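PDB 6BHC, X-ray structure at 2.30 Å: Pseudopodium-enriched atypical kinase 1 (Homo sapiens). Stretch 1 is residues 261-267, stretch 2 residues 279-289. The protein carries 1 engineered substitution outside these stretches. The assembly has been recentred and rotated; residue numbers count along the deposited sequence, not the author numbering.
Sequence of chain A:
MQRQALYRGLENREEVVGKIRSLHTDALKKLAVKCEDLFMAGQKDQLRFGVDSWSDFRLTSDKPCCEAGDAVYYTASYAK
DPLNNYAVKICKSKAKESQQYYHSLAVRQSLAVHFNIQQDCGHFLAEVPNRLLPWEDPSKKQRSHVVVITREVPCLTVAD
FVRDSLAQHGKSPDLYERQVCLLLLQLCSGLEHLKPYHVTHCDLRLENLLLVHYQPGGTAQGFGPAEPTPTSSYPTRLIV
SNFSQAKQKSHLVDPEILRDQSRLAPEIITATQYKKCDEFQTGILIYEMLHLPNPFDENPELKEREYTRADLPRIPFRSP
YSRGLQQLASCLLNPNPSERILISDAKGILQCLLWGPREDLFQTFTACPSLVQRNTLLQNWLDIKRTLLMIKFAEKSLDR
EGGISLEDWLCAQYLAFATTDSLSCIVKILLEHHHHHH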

# COMPACT_ATOMS: atom_id res chain seq x y z
N GLN A 261 27.34 40.36 12.42
CA GLN A 261 26.34 40.54 13.46
C GLN A 261 24.93 40.69 12.91
O GLN A 261 23.97 40.71 13.70
N SER A 262 24.77 40.80 11.59
CA SER A 262 23.44 40.90 11.01
C SER A 262 22.64 39.62 11.18
O SER A 262 21.41 39.65 11.02
N ARG A 263 23.29 38.51 11.51
CA ARG A 263 22.62 37.24 11.74
C ARG A 263 22.70 36.80 13.20
O ARG A 263 22.47 35.63 13.51
N LEU A 264 23.03 37.72 14.10
CA LEU A 264 23.10 37.43 15.53
C LEU A 264 21.83 37.91 16.21
O LEU A 264 21.34 39.01 15.95
N ALA A 265 21.29 37.06 17.09
CA ALA A 265 20.07 37.40 17.80
C ALA A 265 20.28 38.63 18.68
O ALA A 265 21.41 38.90 19.11
N PRO A 266 19.22 39.40 18.95
CA PRO A 266 19.40 40.64 19.73
C PRO A 266 19.97 40.42 21.12
O PRO A 266 20.69 41.29 21.62
N GLU A 267 19.69 39.28 21.76
CA GLU A 267 20.21 39.06 23.11
C GLU A 267 21.72 38.90 23.11
O GLU A 267 22.38 39.21 24.11
N GLU A 279 16.78 29.46 16.03
CA GLU A 279 15.44 29.91 15.67
C GLU A 279 15.48 31.30 15.04
O GLU A 279 14.79 31.56 14.05
N PHE A 280 16.29 32.20 15.61
CA PHE A 280 16.38 33.55 15.08
C PHE A 280 16.99 33.56 13.68
O PHE A 280 16.53 34.30 12.80
N GLN A 281 18.01 32.73 13.44
CA GLN A 281 18.63 32.70 12.12
C GLN A 281 17.71 32.05 11.09
O GLN A 281 17.79 32.39 9.90
N THR A 282 16.84 31.14 11.52
CA THR A 282 15.86 30.56 10.60
C THR A 282 14.86 31.61 10.11
O THR A 282 14.41 31.54 8.97
N GLY A 283 14.53 32.58 10.96
CA GLY A 283 13.64 33.65 10.53
C GLY A 283 14.24 34.51 9.45
O GLY A 283 13.53 34.99 8.56
N ILE A 284 15.56 34.74 9.50
CA ILE A 284 16.23 35.46 8.43
C ILE A 284 16.21 34.66 7.14
O ILE A 284 16.05 35.22 6.05
N LEU A 285 16.37 33.34 7.24
CA LEU A 285 16.39 32.50 6.05
C LEU A 285 15.06 32.54 5.31
O LEU A 285 15.04 32.39 4.08
N ILE A 286 13.95 32.73 6.03
CA ILE A 286 12.65 32.78 5.37
C ILE A 286 12.59 33.95 4.40
O ILE A 286 12.11 33.81 3.27
N TYR A 287 13.09 35.12 4.82
CA TYR A 287 13.14 36.26 3.92
C TYR A 287 14.04 35.99 2.72
O TYR A 287 13.68 36.31 1.58
N GLU A 288 15.22 35.41 2.96
CA GLU A 288 16.18 35.20 1.88
C GLU A 288 15.68 34.17 0.88
O GLU A 288 15.84 34.34 -0.33
N MET A 289 15.07 33.08 1.36
CA MET A 289 14.50 32.09 0.46
C MET A 289 13.35 32.64 -0.36
O MET A 289 13.06 32.11 -1.44

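Stretch 1 opens with a short 3-10 segment at 261-262, passes through a loop or turn, and reaches a weakly bonded helix at about 266-267; it lies against one side of the helix 279-289. The contact buries 401 Å², both sides summed. On the helix, F280, I284 and E288 point their CA-to-CB bonds toward stretch 1. They are spaced four residues apart, so successive turns of the helix bring them to the same side. Q281 and L285 start sideways, but their ends come nearer.

The charged contact is made by R263. Its CA-to-CB bond points sideways, yet the side chain is extended after chi1 (m, then t and t, with chi4 at -89°). This carries the guanidinium along the helix to E288, which is m, t with chi3 at -35°. The two form a salt bridge with two hydrogen bonds. R263 NH2 donates to E288 OE2 at 2.4 Å, which is very short, and R263 NH1 donates to E288 OE1 at 3.2 Å. E288 OE2 lies at the edge of the guanidinium, near its plane. R263 has 124 Å² covered by the helix, the largest area of any residue here.

The other polar link uses the backbone of R263. Q281, m and t with chi3 at -16°, reaches back to the loop. Its NE2 donates to R263 O at 3.0 Å, with an angle of 158° at the hydrogen. R263 is thus held at both its main chain and its side chain.

Apolar packing centres on F280. Its chi1 is t and chi2 is 85°, which lays one ring face against A265 and P266. Both make CH-pi contacts. A265 CA sits 3.7 Å from the centroid of the F280 ring, 18° off the normal; P266 CD is 3.9 Å from the same centroid, 28° off. The small A265 side chain also touches the ring, with A265 CB 3.8 Å from F280 CG. P266 CD lies 3.5 Å from F280 CE1. At the ring edge, R263 O is 4.3 Å from F280 CD2.

I284 (m, t) fills the space between F280 and E288. Its CD1 is 3.5 Å from S262 O, and its CG2 is 3.5 Å from R263 NH1. L285 (m, t) adds a lighter contact, with CD2 4.1 Å from R263 NH1. These aliphatic groups pack beside the arginine as it passes toward E288.

L264 (m, t) points away from the helix. Its main chain still makes contact, with L264 O 3.5 Å from F280 CE2. E267 (chi1 p, chi2 m) does not touch the helix; its carboxylate is hydrogen-bonded elsewhere in the structure.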

# COMPACT_ATOMS: atom_id res chain seq x y z
CB GLN A 261 26.68 41.75 14.33
CG GLN A 261 27.99 41.62 15.09
CD GLN A 261 28.36 42.90 15.83
OE1 GLN A 261 27.77 43.95 15.60
NE2 GLN A 261 29.33 42.80 16.73
CB SER A 262 23.54 41.26 9.52
OG SER A 262 24.13 40.20 8.78
CB ARG A 263 23.20 36.16 10.83
CG ARG A 263 23.12 36.50 9.35
CD ARG A 263 23.68 35.38 8.50
NE ARG A 263 23.56 35.68 7.07
CZ ARG A 263 22.50 35.38 6.33
NH1 ARG A 263 21.47 34.75 6.88
NH2 ARG A 263 22.48 35.70 5.05
CB LEU A 264 24.32 38.10 16.17
CG LEU A 264 25.69 37.61 15.71
CD1 LEU A 264 26.79 38.33 16.49
CD2 LEU A 264 25.79 36.10 15.88
CB ALA A 265 19.60 36.21 18.64
CB PRO A 266 17.98 41.21 19.80
CG PRO A 266 17.28 40.63 18.62
CD PRO A 266 17.85 39.25 18.45
CB GLU A 267 19.54 37.83 23.74
CG GLU A 267 19.80 36.51 23.03
CD GLU A 267 18.79 36.22 21.94
OE1 GLU A 267 18.11 37.16 21.48
OE2 GLU A 267 18.68 35.04 21.53
CB GLU A 279 14.53 29.89 16.89
CG GLU A 279 14.10 28.50 17.35
CD GLU A 279 15.17 27.78 18.16
OE1 GLU A 279 16.27 28.34 18.34
OE2 GLU A 279 14.90 26.64 18.62
CB PHE A 280 17.20 34.43 16.02
CG PHE A 280 17.34 35.85 15.56
CD1 PHE A 280 16.37 36.79 15.85
CD2 PHE A 280 18.46 36.25 14.83
CE1 PHE A 280 16.50 38.10 15.43
CE2 PHE A 280 18.59 37.56 14.41
CZ PHE A 280 17.61 38.49 14.71
CB GLN A 281 19.97 31.96 12.18
CG GLN A 281 21.05 32.73 12.93
CD GLN A 281 22.40 32.04 12.88
OE1 GLN A 281 22.51 30.86 12.55
NE2 GLN A 281 23.45 32.78 13.21
CB THR A 282 15.14 29.40 11.28
OG1 THR A 282 16.09 28.41 11.67
CG2 THR A 282 14.13 28.76 10.33
CB ILE A 284 17.67 35.82 8.86
CG1 ILE A 284 17.65 36.78 10.05
CG2 ILE A 284 18.46 36.41 7.70
CD1 ILE A 284 19.03 37.20 10.51
CB LEU A 285 16.74 31.06 6.42
CG LEU A 285 18.13 30.81 7.01
CD1 LEU A 285 18.34 29.33 7.24
CD2 LEU A 285 19.21 31.39 6.11
CB ILE A 286 11.53 32.87 6.42
CG1 ILE A 286 11.45 31.57 7.23
CG2 ILE A 286 10.19 33.16 5.75
CD1 ILE A 286 10.33 31.55 8.24
CB TYR A 287 13.61 37.50 4.68
CG TYR A 287 12.54 38.19 5.50
CD1 TYR A 287 12.16 37.70 6.74
CD2 TYR A 287 11.92 39.34 5.02
CE1 TYR A 287 11.18 38.34 7.49
CE2 TYR A 287 10.95 39.98 5.76
CZ TYR A 287 10.58 39.48 6.99
OH TYR A 287 9.61 40.13 7.72
CB GLU A 288 17.53 34.79 2.47
CG GLU A 288 18.18 35.88 3.30
CD GLU A 288 19.53 35.48 3.87
OE1 GLU A 288 19.71 34.29 4.21
OE2 GLU A 288 20.42 36.35 3.96
CB MET A 289 14.04 30.86 1.25
CG MET A 289 15.18 30.09 1.89
SD MET A 289 14.63 28.57 2.69
CE MET A 289 14.09 27.62 1.28